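Local coordinates for protein cysteine protease-like virA (Shigella flexneri, PDB 3EB8) that acts as a secreted Shigella virulence effector that promotes entry into epithelial cells and intracellular spread, although its reported tubulin protease activity is disputed, at residues S22-L27 / P83-N88; S122-D127 / S245-I250; G276-I281 / S305-H310; N319-S324 / V349-I354. All blocks are in the same frame, centred on the assembly; numbering follows the deposited sequence.

Contact 1. Residues S22-L27 / P83-N88; sequences SFSPSL and PPKQFN
Lys85 NZ donates a hydrogen bond to the backbone Phe23 O at 2.8 Å. The ammonium sits above the carbonyl plane, 38° out of it, and so not on a lone pair. NZ gives a second bond to a water, also 2.8 Å from NZ. That water is weakly bonded to Ser24 OG. A third bond runs from NZ to the carbonyl of Asp21, so three oxygens hold the ammonium group. Lys85 gets there with CG beside its backbone N (chi1 -59°) and a fully extended chain beyond. On the way it crosses Pro25 at about a right angle, with Lys85 CD 4.1 Å from Pro25 CD. The Pro25 ring also lies over Phe87. Its CG sits above one face of the phenyl ring, and Pro25 CD is 4.0 Å from Phe87 CE2. Pro25 CG meets the backbone Gln86 O at 3.3 Å. The edge of the Phe87 ring faces Phe23 O and, in its plane, Pro83 O. An inverse gamma turn centred on Pro84 positions the lysine, with Lys85 N bonded to Pro83 O at 2.7 Å. Further out, Ser24 pairs with His38 and Phe87 with Ile123. The contact therefore joins two sheets: the outermost strand 24-25 of a five-stranded antiparallel sheet meets the short strand 86-87 of the large mixed sheet.

Contact 2. Residues S122-D127 / S245-I250; sequences SIIPND and SSVEHI
The apolar part centres on Ile124, which, next to Ile123, points at the helix. Its CG1 lies beside the backbone N (chi1 -53°) and its CG2 anti to that N, so both branches reach the helix. The Ile124 and Val247 side chains cross at about a right angle, with Ile124 CG2 3.7 Å from Val247 CG2. Toward Ile250 the approach is tip to tip. Ile250 CG1 is 3.8 Å from Ile124 CG2 and equally 3.8 Å from Ile124 CD1, so it sits between the two branches. A second group of contacts sets oxygen against carbon. Pro125 O lies 3.4 Å from Ser246 CB, and Asn126 OD1 lies 3.5 Å from Val247 CG2. Polar bonds of these side chains go to residues just beside the two segments. Asn126 OD1 bonds Ser244 OG, which in turn bonds Val247 N in the first turn of the helix. Ser246 OG bonds Asp128 OD2. That carboxylate stands near the helix start, where it would probably be stabilised by the amino-terminal end of the dipole. Val247 also touches Val349, and Ile124 touches Phe351, so the hydrophobic layer continues under the helix. This is an alpha/beta layer: the first turns of helix 245-265, within the tubulin-binding region, pack against residues 124-126, which lead on from strand 121-123 of the mixed sheet.

Contact 3. Residues G276-I281 / S305-H310; sequences GHIIKI and SILPSH
His277 and Ile306 stand side by side on one face of the mixed sheet, where strands 274-283 and 300-312 pair antiparallel. Ile306 CG1 lies over one face of the imidazole, and Ile306 CD1 comes within 4.2 Å of His277 NE2. The His277 ring also meets Phe236, with the planes oblique to each other. On the other face Ile278 and Leu307 cross obliquely. Their tips touch closely, Ile278 CD1 lying 3.4 Å from Leu307 CD1. In Ile278, CG1 is anti to the carbonyl carbon, and the bent chi2 then turns CD1 to Leu307. Ser305 shares this face with Ile278. A water links Ser305 OG to Ile278 O; it lies 2.9 Å from Ser305 OG and donates to Ile278 O at 2.6 Å. The backbone sets these positions through one antiparallel hydrogen-bonded pair. Ile278 N gives a bond of 2.9 Å to Ser305 O, in the carbonyl plane, with an N-H...O angle of 158°. Ser305 N returns a bond of 2.9 Å to Ile278 O at 169°, from above the carbonyl plane. Leu307 N to Gly276 O, 3.4 Å, is a weak bond. At the backbone angles of Gly276 (phi 94° with an extended psi) a CB would press on the preceding carbonyl oxygen. Ile278 O thus accepts both a backbone N-H and a water. The buried carbonyl is well satisfied, while contact toward Leu307 rests mainly on apolar touch.

Contact 4. Residues N319-S324 / V349-I354; sequences NKIETS and VSFAII
This is a buried antiparallel strand pairing deep in the large mixed sheet, between strands 315-327 and 348-356. Two hydrogen-bonded pairs hold it. Glu322 N bonds Ser350 O at 2.9 Å with an angle of 161°, and Ser350 N bonds Glu322 O at 2.9 Å. In the second pair Ala352 N bonds Lys320 O at 2.9 Å, while the return bond from Lys320 N to Ala352 O is weak. Between them Ile321 pairs with Phe351, a non-hydrogen-bonded pair. Their side chains lie alongside and point the same way, and Ile321 CG1 makes a CH-pi contact 4.0 Å from the ring centroid, 24° off its normal. Helix 245-265 packs on this face through Tyr251 and Ile254, giving the sheet-and-helix layer of an alpha/beta fold. The opposite face carries buried polar groups. Lys320, CG anti to its backbone N (chi1 -177°) and extended beyond, sends NZ to the carbonyls of Ala116 and Cys119. These lie at the carboxy-terminal end of helix 110-118, whose dipole would probably help to stabilise the charge. Glu322 OE2 bonds Ser303 OG. Ser350 OG takes the crowded position between backbone N and carbonyl carbon, 3.5 Å from Glu322 CB, and bonds Thr121 OG1 and Gln86 NE2.

In the fold
All four contacts reach the same mixed sheet and follow one another along the chain. Contacts 3 and 4 have centres about 8 Å apart and are joined where strand 300-312 of contact 3 pairs with strand 315-327 of contact 4. Contact 2 lies about 11 Å from contact 4, since strand 121-123 pairs with 348-356 and helix 245-265 packs on 348-356 and on residues after 121-123. Contact 1 lies about 13 Å from contact 4, touching it through Gln86, and about 17 Å from contact 2, centre to centre, where strand 86-87 pairs with 121-123. It attaches the small sheet at one side. Together they probably hold the amino-terminal sheet, tubulin-binding region and carboxy-terminal strands in one body.

Contact 1. Residues S22-L27 / P83-N88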
loop_
_atom_site.group_PDB
_atom_site.type_symbol
_atom_site.label_atom_id
_atom_site.label_comp_id
_atom_site.label_asym_id
_atom_site.label_seq_id
_atom_site.Cartn_x
_atom_site.Cartn_y
_atom_site.Cartn_z
ATOM N N SER A 22 -1.571 -9.279 15.051
ATOM C CA SER A 22 -2.626 -8.862 15.969
ATOM C C SER A 22 -2.627 -7.357 16.272
ATOM O O SER A 22 -3.631 -6.815 16.731
ATOM C CB SER A 22 -2.484 -9.640 17.279
ATOM O OG SER A 22 -2.937 -10.972 17.122
ATOM N N PHE A 23 -1.503 -6.694 16.031
ATOM C CA PHE A 23 -1.385 -5.283 16.345
ATOM C C PHE A 23 -2.102 -4.435 15.304
ATOM O O PHE A 23 -1.920 -4.622 14.098
ATOM C CB PHE A 23 0.084 -4.860 16.492
ATOM C CG PHE A 23 0.678 -5.204 17.828
ATOM C CD1 PHE A 23 1.284 -6.431 18.037
ATOM C CD2 PHE A 23 0.603 -4.306 18.887
ATOM C CE1 PHE A 23 1.811 -6.765 19.279
ATOM C CE2 PHE A 23 1.131 -4.623 20.136
ATOM C CZ PHE A 23 1.740 -5.849 20.335
ATOM N N SER A 24 -2.933 -3.515 15.780
ATOM C CA SER A 24 -3.688 -2.634 14.902
ATOM C C SER A 24 -3.509 -1.197 15.343
ATOM O O SER A 24 -3.304 -0.937 16.527
ATOM C CB SER A 24 -5.174 -3.001 14.945
ATOM O OG SER A 24 -5.342 -4.408 14.846
ATOM N N PRO A 25 -3.585 -0.256 14.395
ATOM C CA PRO A 25 -3.488 1.170 14.723
ATOM C C PRO A 25 -4.560 1.540 15.731
ATOM O O PRO A 25 -5.677 1.020 15.666
ATOM C CB PRO A 25 -3.787 1.861 13.387
ATOM C CG PRO A 25 -3.528 0.849 12.357
ATOM C CD PRO A 25 -3.835 -0.481 12.965
ATOM N N SER A 26 -4.228 2.415 16.666
ATOM C CA SER A 26 -5.215 2.858 17.631
ATOM C C SER A 26 -5.846 4.180 17.187
ATOM O O SER A 26 -5.219 5.234 17.260
ATOM C CB SER A 26 -4.574 2.973 19.007
ATOM O OG SER A 26 -4.158 1.690 19.440
ATOM N N LEU A 27 -7.076 4.112 16.690
ATOM C CA LEU A 27 -7.791 5.307 16.256
ATOM C C LEU A 27 -8.784 5.639 17.349
ATOM O O LEU A 27 -9.160 6.792 17.549
ATOM C CB LEU A 27 -8.537 5.032 14.957
ATOM C CG LEU A 27 -7.795 4.201 13.908
ATOM C CD1 LEU A 27 -8.752 3.781 12.789
ATOM C CD2 LEU A 27 -6.581 4.949 13.357
ATOM N N PRO A 83 3.045 -5.413 11.553
ATOM C CA PRO A 83 2.489 -5.774 10.240
ATOM C C PRO A 83 2.461 -4.562 9.286
ATOM O O PRO A 83 2.560 -3.423 9.738
ATOM C CB PRO A 83 1.053 -6.218 10.565
ATOM C CG PRO A 83 0.922 -6.152 12.058
ATOM C CD PRO A 83 2.012 -5.276 12.589
ATOM N N PRO A 84 2.307 -4.819 7.980
ATOM C CA PRO A 84 2.205 -3.761 6.972
ATOM C C PRO A 84 0.905 -2.968 7.148
ATOM O O PRO A 84 -0.024 -3.121 6.360
ATOM C CB PRO A 84 2.138 -4.547 5.660
ATOM C CG PRO A 84 1.490 -5.866 6.070
ATOM C CD PRO A 84 2.192 -6.159 7.371
ATOM N N LYS A 85 0.848 -2.130 8.178
ATOM C CA LYS A 85 -0.320 -1.283 8.420
ATOM C C LYS A 85 0.144 0.148 8.585
ATOM O O LYS A 85 1.333 0.407 8.769
ATOM C CB LYS A 85 -1.080 -1.737 9.666
ATOM C CG LYS A 85 -1.557 -3.166 9.575
ATOM C CD LYS A 85 -2.331 -3.586 10.796
ATOM C CE LYS A 85 -2.824 -5.007 10.632
ATOM N NZ LYS A 85 -3.348 -5.576 11.905
ATOM N N GLN A 86 -0.789 1.077 8.502
ATOM C CA GLN A 86 -0.469 2.486 8.655
ATOM C C GLN A 86 -0.608 2.901 10.119
ATOM O O GLN A 86 -1.705 2.943 10.665
ATOM C CB GLN A 86 -1.360 3.335 7.741
ATOM C CG GLN A 86 -1.312 2.929 6.270
ATOM C CD GLN A 86 -2.245 3.771 5.410
ATOM O OE1 GLN A 86 -3.464 3.766 5.604
ATOM N NE2 GLN A 86 -1.674 4.520 4.472
ATOM N N PHE A 87 0.519 3.185 10.754
ATOM C CA PHE A 87 0.520 3.623 12.139
ATOM C C PHE A 87 0.870 5.101 12.251
ATOM O O PHE A 87 1.596 5.654 11.427
ATOM C CB PHE A 87 1.509 2.811 12.979
ATOM C CG PHE A 87 1.159 1.364 13.091
ATOM C CD1 PHE A 87 1.665 0.441 12.190
ATOM C CD2 PHE A 87 0.323 0.919 14.103
ATOM C CE1 PHE A 87 1.336 -0.901 12.298
ATOM C CE2 PHE A 87 -0.013 -0.430 14.215
ATOM C CZ PHE A 87 0.494 -1.338 13.316
ATOM N N ASN A 88 0.356 5.734 13.294
ATOM C CA ASN A 88 0.779 7.077 13.591
ATOM C C ASN A 88 2.110 7.059 14.336
ATOM O O ASN A 88 2.139 7.077 15.562
ATOM C CB ASN A 88 -0.289 7.834 14.374
ATOM C CG ASN A 88 -0.258 9.303 14.079
ATOM O OD1 ASN A 88 0.174 10.105 14.905
ATOM N ND2 ASN A 88 -0.675 9.669 12.869
HETATM O O HOH W 1 -5.680 -4.024 11.637
#

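Contact 2. Residues S122-D127 / S245-I250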
loop_
_atom_site.group_PDB
_atom_site.type_symbol
_atom_site.label_atom_id
_atom_site.label_comp_id
_atom_site.label_asym_id
_atom_site.label_seq_id
_atom_site.Cartn_x
_atom_site.Cartn_y
_atom_site.Cartn_z
ATOM N N SER A 122 4.275 5.065 8.426
ATOM C CA SER A 122 3.852 6.128 9.345
ATOM C C SER A 122 2.914 7.131 8.672
ATOM O O SER A 122 3.224 7.682 7.613
ATOM C CB SER A 122 5.072 6.860 9.916
ATOM O OG SER A 122 4.690 7.919 10.779
ATOM N N ILE A 123 1.771 7.373 9.298
ATOM C CA ILE A 123 0.754 8.232 8.722
ATOM C C ILE A 123 1.211 9.693 8.720
ATOM O O ILE A 123 1.700 10.196 9.727
ATOM C CB ILE A 123 -0.568 8.094 9.504
ATOM C CG1 ILE A 123 -1.133 6.690 9.329
ATOM C CG2 ILE A 123 -1.588 9.155 9.085
ATOM C CD1 ILE A 123 -2.140 6.308 10.397
ATOM N N ILE A 124 1.062 10.352 7.574
ATOM C CA ILE A 124 1.269 11.783 7.442
ATOM C C ILE A 124 -0.046 12.472 7.780
ATOM O O ILE A 124 -1.042 12.281 7.085
ATOM C CB ILE A 124 1.663 12.147 5.991
ATOM C CG1 ILE A 124 2.854 11.297 5.527
ATOM C CG2 ILE A 124 1.970 13.611 5.865
ATOM C CD1 ILE A 124 3.990 11.256 6.529
ATOM N N PRO A 125 -0.076 13.246 8.872
ATOM C CA PRO A 125 -1.331 13.899 9.267
ATOM C C PRO A 125 -1.866 14.844 8.186
ATOM O O PRO A 125 -1.139 15.713 7.694
ATOM C CB PRO A 125 -0.942 14.689 10.523
ATOM C CG PRO A 125 0.265 13.999 11.053
ATOM C CD PRO A 125 1.007 13.499 9.836
ATOM N N ASN A 126 -3.134 14.654 7.829
ATOM C CA ASN A 126 -3.789 15.424 6.778
ATOM C C ASN A 126 -4.921 16.288 7.310
ATOM O O ASN A 126 -6.095 16.008 7.048
ATOM C CB ASN A 126 -4.354 14.485 5.702
ATOM C CG ASN A 126 -3.282 13.944 4.765
ATOM O OD1 ASN A 126 -2.227 14.559 4.594
ATOM N ND2 ASN A 126 -3.556 12.790 4.146
ATOM N N ASP A 127 -4.572 17.334 8.052
ATOM C CA ASP A 127 -5.562 18.272 8.573
ATOM C C ASP A 127 -5.854 19.307 7.498
ATOM O O ASP A 127 -6.985 19.772 7.344
ATOM C CB ASP A 127 -5.022 18.982 9.814
ATOM C CG ASP A 127 -3.921 18.202 10.490
ATOM O OD1 ASP A 127 -4.060 16.967 10.601
ATOM O OD2 ASP A 127 -2.914 18.820 10.897
ATOM N N SER A 245 -0.621 19.647 1.772
ATOM C CA SER A 245 0.650 20.345 1.869
ATOM C C SER A 245 1.619 19.535 2.725
ATOM O O SER A 245 2.824 19.519 2.460
ATOM C CB SER A 245 0.432 21.719 2.495
ATOM O OG SER A 245 -0.749 22.300 1.986
ATOM N N SER A 246 1.081 18.857 3.743
ATOM C CA SER A 246 1.891 18.070 4.675
ATOM C C SER A 246 2.553 16.894 3.981
ATOM O O SER A 246 3.720 16.599 4.225
ATOM C CB SER A 246 1.049 17.577 5.848
ATOM O OG SER A 246 0.324 18.646 6.415
ATOM N N VAL A 247 1.802 16.217 3.119
ATOM C CA VAL A 247 2.359 15.130 2.324
ATOM C C VAL A 247 3.387 15.687 1.342
ATOM O O VAL A 247 4.481 15.132 1.174
ATOM C CB VAL A 247 1.257 14.386 1.536
ATOM C CG1 VAL A 247 1.861 13.512 0.449
ATOM C CG2 VAL A 247 0.405 13.541 2.474
ATOM N N GLU A 248 3.035 16.792 0.695
ATOM C CA GLU A 248 3.980 17.468 -0.172
ATOM C C GLU A 248 5.302 17.722 0.549
ATOM O O GLU A 248 6.370 17.517 -0.018
ATOM C CB GLU A 248 3.394 18.791 -0.670
ATOM C CG GLU A 248 2.406 18.615 -1.809
ATOM C CD GLU A 248 1.941 19.937 -2.400
ATOM O OE1 GLU A 248 2.078 20.986 -1.724
ATOM O OE2 GLU A 248 1.431 19.923 -3.542
ATOM N N HIS A 249 5.217 18.162 1.801
ATOM C CA HIS A 249 6.399 18.547 2.537
ATOM C C HIS A 249 7.240 17.307 2.840
ATOM O O HIS A 249 8.434 17.262 2.528
ATOM C CB HIS A 249 6.013 19.319 3.803
ATOM C CG HIS A 249 7.170 19.960 4.493
ATOM N ND1 HIS A 249 7.634 19.536 5.721
ATOM C CD2 HIS A 249 7.962 20.998 4.128
ATOM C CE1 HIS A 249 8.660 20.287 6.083
ATOM N NE2 HIS A 249 8.879 21.181 5.136
ATOM N N ILE A 250 6.621 16.289 3.418
ATOM C CA ILE A 250 7.358 15.071 3.696
ATOM C C ILE A 250 7.969 14.531 2.401
ATOM O O ILE A 250 9.129 14.141 2.357
ATOM C CB ILE A 250 6.472 13.973 4.327
ATOM C CG1 ILE A 250 5.644 14.549 5.475
ATOM C CG2 ILE A 250 7.333 12.821 4.811
ATOM C CD1 ILE A 250 6.420 15.494 6.369
#

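Contact 3. Residues G276-I281 / S305-H310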
loop_
_atom_site.group_PDB
_atom_site.type_symbol
_atom_site.label_atom_id
_atom_site.label_comp_id
_atom_site.label_asym_id
_atom_site.label_seq_id
_atom_site.Cartn_x
_atom_site.Cartn_y
_atom_site.Cartn_z
ATOM N N GLY A 276 6.818 -0.350 -9.238
ATOM C CA GLY A 276 5.409 -0.670 -9.448
ATOM C C GLY A 276 4.526 -0.622 -8.210
ATOM O O GLY A 276 4.970 -0.196 -7.141
ATOM N N HIS A 277 3.279 -1.077 -8.357
ATOM C CA HIS A 277 2.257 -0.989 -7.298
ATOM C C HIS A 277 2.023 -2.299 -6.549
ATOM O O HIS A 277 1.983 -3.370 -7.149
ATOM C CB HIS A 277 0.902 -0.570 -7.889
ATOM C CG HIS A 277 0.858 0.842 -8.380
ATOM N ND1 HIS A 277 0.249 1.855 -7.673
ATOM C CD2 HIS A 277 1.332 1.408 -9.515
ATOM C CE1 HIS A 277 0.361 2.988 -8.345
ATOM N NE2 HIS A 277 1.013 2.744 -9.468
ATOM N N ILE A 278 1.843 -2.211 -5.238
ATOM C CA ILE A 278 1.278 -3.330 -4.502
ATOM C C ILE A 278 -0.117 -2.937 -4.024
ATOM O O ILE A 278 -0.283 -2.064 -3.166
ATOM C CB ILE A 278 2.154 -3.809 -3.311
ATOM C CG1 ILE A 278 3.304 -4.711 -3.791
ATOM C CG2 ILE A 278 1.327 -4.683 -2.370
ATOM C CD1 ILE A 278 4.308 -4.052 -4.656
ATOM N N ILE A 279 -1.114 -3.601 -4.590
ATOM C CA ILE A 279 -2.505 -3.246 -4.387
ATOM C C ILE A 279 -3.271 -4.358 -3.683
ATOM O O ILE A 279 -3.392 -5.459 -4.193
ATOM C CB ILE A 279 -3.164 -2.913 -5.741
ATOM C CG1 ILE A 279 -2.528 -1.637 -6.303
ATOM C CG2 ILE A 279 -4.683 -2.763 -5.583
ATOM C CD1 ILE A 279 -2.723 -1.457 -7.798
ATOM N N LYS A 280 -3.765 -4.065 -2.493
ATOM C CA LYS A 280 -4.600 -5.015 -1.768
ATOM C C LYS A 280 -6.024 -4.478 -1.671
ATOM O O LYS A 280 -6.229 -3.338 -1.261
ATOM C CB LYS A 280 -4.035 -5.306 -0.380
ATOM C CG LYS A 280 -2.719 -6.074 -0.419
ATOM C CD LYS A 280 -2.698 -7.201 0.614
ATOM C CE LYS A 280 -1.650 -8.260 0.257
ATOM N NZ LYS A 280 -1.746 -9.516 1.064
ATOM N N ILE A 281 -6.994 -5.295 -2.081
ATOM C CA ILE A 281 -8.394 -4.907 -2.086
ATOM C C ILE A 281 -9.172 -5.934 -1.304
ATOM O O ILE A 281 -8.980 -7.139 -1.504
ATOM C CB ILE A 281 -8.976 -4.818 -3.535
ATOM C CG1 ILE A 281 -8.211 -3.792 -4.360
ATOM C CG2 ILE A 281 -10.445 -4.438 -3.500
ATOM C CD1 ILE A 281 -8.408 -3.886 -5.838
ATOM N N SER A 305 0.010 0.793 -2.646
ATOM C CA SER A 305 1.350 1.247 -2.317
ATOM C C SER A 305 2.189 1.429 -3.553
ATOM O O SER A 305 2.268 0.543 -4.402
ATOM C CB SER A 305 2.020 0.264 -1.378
ATOM O OG SER A 305 1.277 0.196 -0.183
ATOM N N ILE A 306 2.827 2.582 -3.657
ATOM C CA ILE A 306 3.791 2.775 -4.717
ATOM C C ILE A 306 5.196 2.580 -4.113
ATOM O O ILE A 306 5.396 2.801 -2.924
ATOM C CB ILE A 306 3.592 4.138 -5.408
ATOM C CG1 ILE A 306 4.266 4.145 -6.783
ATOM C CG2 ILE A 306 4.104 5.286 -4.538
ATOM C CD1 ILE A 306 3.860 5.312 -7.669
ATOM N N LEU A 307 6.156 2.124 -4.913
ATOM C CA LEU A 307 7.473 1.766 -4.382
ATOM C C LEU A 307 8.623 2.451 -5.115
ATOM O O LEU A 307 9.487 1.765 -5.669
ATOM C CB LEU A 307 7.704 0.245 -4.439
ATOM C CG LEU A 307 6.721 -0.751 -3.801
ATOM C CD1 LEU A 307 7.087 -2.197 -4.164
ATOM C CD2 LEU A 307 6.658 -0.600 -2.299
ATOM N N PRO A 308 8.642 3.795 -5.133
ATOM C CA PRO A 308 9.738 4.469 -5.834
ATOM C C PRO A 308 11.070 4.096 -5.209
ATOM O O PRO A 308 11.141 3.890 -4.010
ATOM C CB PRO A 308 9.461 5.957 -5.569
ATOM C CG PRO A 308 8.574 5.953 -4.360
ATOM C CD PRO A 308 7.703 4.769 -4.562
ATOM N N SER A 309 12.115 4.018 -6.019
ATOM C CA SER A 309 13.445 3.722 -5.493
ATOM C C SER A 309 13.966 4.922 -4.691
ATOM O O SER A 309 13.621 6.068 -4.989
ATOM C CB SER A 309 14.398 3.415 -6.635
ATOM O OG SER A 309 14.665 4.601 -7.344
ATOM N N HIS A 310 14.799 4.650 -3.688
ATOM C CA HIS A 310 15.344 5.681 -2.815
ATOM C C HIS A 310 16.792 5.350 -2.457
ATOM O O HIS A 310 17.052 4.340 -1.796
ATOM C CB HIS A 310 14.522 5.778 -1.525
ATOM C CG HIS A 310 14.866 6.969 -0.686
ATOM N ND1 HIS A 310 15.617 6.889 0.470
ATOM C CD2 HIS A 310 14.581 8.282 -0.853
ATOM C CE1 HIS A 310 15.768 8.096 0.978
ATOM N NE2 HIS A 310 15.147 8.959 0.197
HETATM O O HOH W 2 -0.763 -1.866 -0.595
#

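Contact 4. Residues N319-S324 / V349-I354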
loop_
_atom_site.group_PDB
_atom_site.type_symbol
_atom_site.label_atom_id
_atom_site.label_comp_id
_atom_site.label_asym_id
_atom_site.label_seq_id
_atom_site.Cartn_x
_atom_site.Cartn_y
_atom_site.Cartn_z
ATOM N N ASN A 319 11.276 3.944 -1.127
ATOM C CA ASN A 319 10.374 4.757 -0.332
ATOM C C ASN A 319 8.960 4.244 -0.549
ATOM O O ASN A 319 8.338 4.519 -1.575
ATOM C CB ASN A 319 10.500 6.225 -0.731
ATOM C CG ASN A 319 9.470 7.125 -0.042
ATOM O OD1 ASN A 319 8.946 6.802 1.029
ATOM N ND2 ASN A 319 9.182 8.265 -0.666
ATOM N N LYS A 320 8.467 3.460 0.403
ATOM C CA LYS A 320 7.101 2.988 0.334
ATOM C C LYS A 320 6.116 4.115 0.658
ATOM O O LYS A 320 6.141 4.698 1.739
ATOM C CB LYS A 320 6.890 1.815 1.274
ATOM C CG LYS A 320 5.508 1.204 1.212
ATOM C CD LYS A 320 5.452 0.078 2.209
ATOM C CE LYS A 320 4.114 -0.590 2.266
ATOM N NZ LYS A 320 4.266 -1.865 3.054
ATOM N N ILE A 321 5.259 4.431 -0.298
ATOM C CA ILE A 321 4.206 5.394 -0.070
ATOM C C ILE A 321 2.923 4.633 -0.241
ATOM O O ILE A 321 2.636 4.153 -1.331
ATOM C CB ILE A 321 4.252 6.530 -1.104
ATOM C CG1 ILE A 321 5.606 7.226 -1.070
ATOM C CG2 ILE A 321 3.138 7.518 -0.868
ATOM C CD1 ILE A 321 5.713 8.346 -2.061
ATOM N N GLU A 322 2.162 4.496 0.833
ATOM C CA GLU A 322 0.914 3.769 0.778
ATOM C C GLU A 322 -0.296 4.685 0.964
ATOM O O GLU A 322 -0.307 5.551 1.847
ATOM C CB GLU A 322 0.904 2.683 1.844
ATOM C CG GLU A 322 -0.449 2.065 2.118
ATOM C CD GLU A 322 -0.350 0.957 3.143
ATOM O OE1 GLU A 322 0.731 0.801 3.741
ATOM O OE2 GLU A 322 -1.336 0.227 3.355
ATOM N N THR A 323 -1.309 4.494 0.121
ATOM C CA THR A 323 -2.582 5.160 0.293
ATOM C C THR A 323 -3.680 4.129 0.452
ATOM O O THR A 323 -3.779 3.194 -0.342
ATOM C CB THR A 323 -2.938 6.007 -0.907
ATOM O OG1 THR A 323 -1.787 6.746 -1.321
ATOM C CG2 THR A 323 -4.100 6.957 -0.566
ATOM N N SER A 324 -4.503 4.314 1.480
ATOM C CA SER A 324 -5.651 3.463 1.728
ATOM C C SER A 324 -6.941 4.294 1.760
ATOM O O SER A 324 -6.940 5.447 2.208
ATOM C CB SER A 324 -5.488 2.763 3.064
ATOM O OG SER A 324 -5.543 3.730 4.090
ATOM N N VAL A 349 -2.580 8.482 3.907
ATOM C CA VAL A 349 -1.283 8.371 3.265
ATOM C C VAL A 349 -0.225 8.116 4.320
ATOM O O VAL A 349 -0.242 8.734 5.393
ATOM C CB VAL A 349 -0.976 9.647 2.446
ATOM C CG1 VAL A 349 0.461 9.656 1.953
ATOM C CG2 VAL A 349 -1.944 9.745 1.278
ATOM N N SER A 350 0.672 7.175 4.030
ATOM C CA SER A 350 1.726 6.805 4.969
ATOM C C SER A 350 3.027 6.548 4.220
ATOM O O SER A 350 2.996 6.227 3.042
ATOM C CB SER A 350 1.324 5.563 5.741
ATOM O OG SER A 350 1.136 4.483 4.845
ATOM N N PHE A 351 4.158 6.680 4.915
ATOM C CA PHE A 351 5.481 6.546 4.313
ATOM C C PHE A 351 6.373 5.580 5.075
ATOM O O PHE A 351 6.263 5.443 6.281
ATOM C CB PHE A 351 6.210 7.886 4.315
ATOM C CG PHE A 351 5.847 8.782 3.189
ATOM C CD1 PHE A 351 4.562 9.295 3.079
ATOM C CD2 PHE A 351 6.800 9.151 2.249
ATOM C CE1 PHE A 351 4.226 10.135 2.047
ATOM C CE2 PHE A 351 6.473 10.008 1.211
ATOM C CZ PHE A 351 5.185 10.502 1.107
ATOM N N ALA A 352 7.294 4.951 4.364
ATOM C CA ALA A 352 8.422 4.312 5.003
ATOM C C ALA A 352 9.612 4.294 4.054
ATOM O O ALA A 352 9.459 4.267 2.833
ATOM C CB ALA A 352 8.073 2.874 5.473
ATOM N N ILE A 353 10.802 4.309 4.634
ATOM C CA ILE A 353 12.012 4.066 3.884
ATOM C C ILE A 353 12.543 2.673 4.214
ATOM O O ILE A 353 12.609 2.270 5.380
ATOM C CB ILE A 353 13.072 5.153 4.140
ATOM C CG1 ILE A 353 12.636 6.468 3.485
ATOM C CG2 ILE A 353 14.408 4.760 3.539
ATOM C CD1 ILE A 353 13.554 7.630 3.794
ATOM N N ILE A 354 12.885 1.937 3.163
ATOM C CA ILE A 354 13.459 0.609 3.282
ATOM C C ILE A 354 14.867 0.667 2.697
ATOM O O ILE A 354 15.054 1.041 1.537
ATOM C CB ILE A 354 12.598 -0.449 2.563
ATOM C CG1 ILE A 354 11.224 -0.580 3.243
ATOM C CG2 ILE A 354 13.300 -1.785 2.538
ATOM C CD1 ILE A 354 10.216 0.483 2.841
#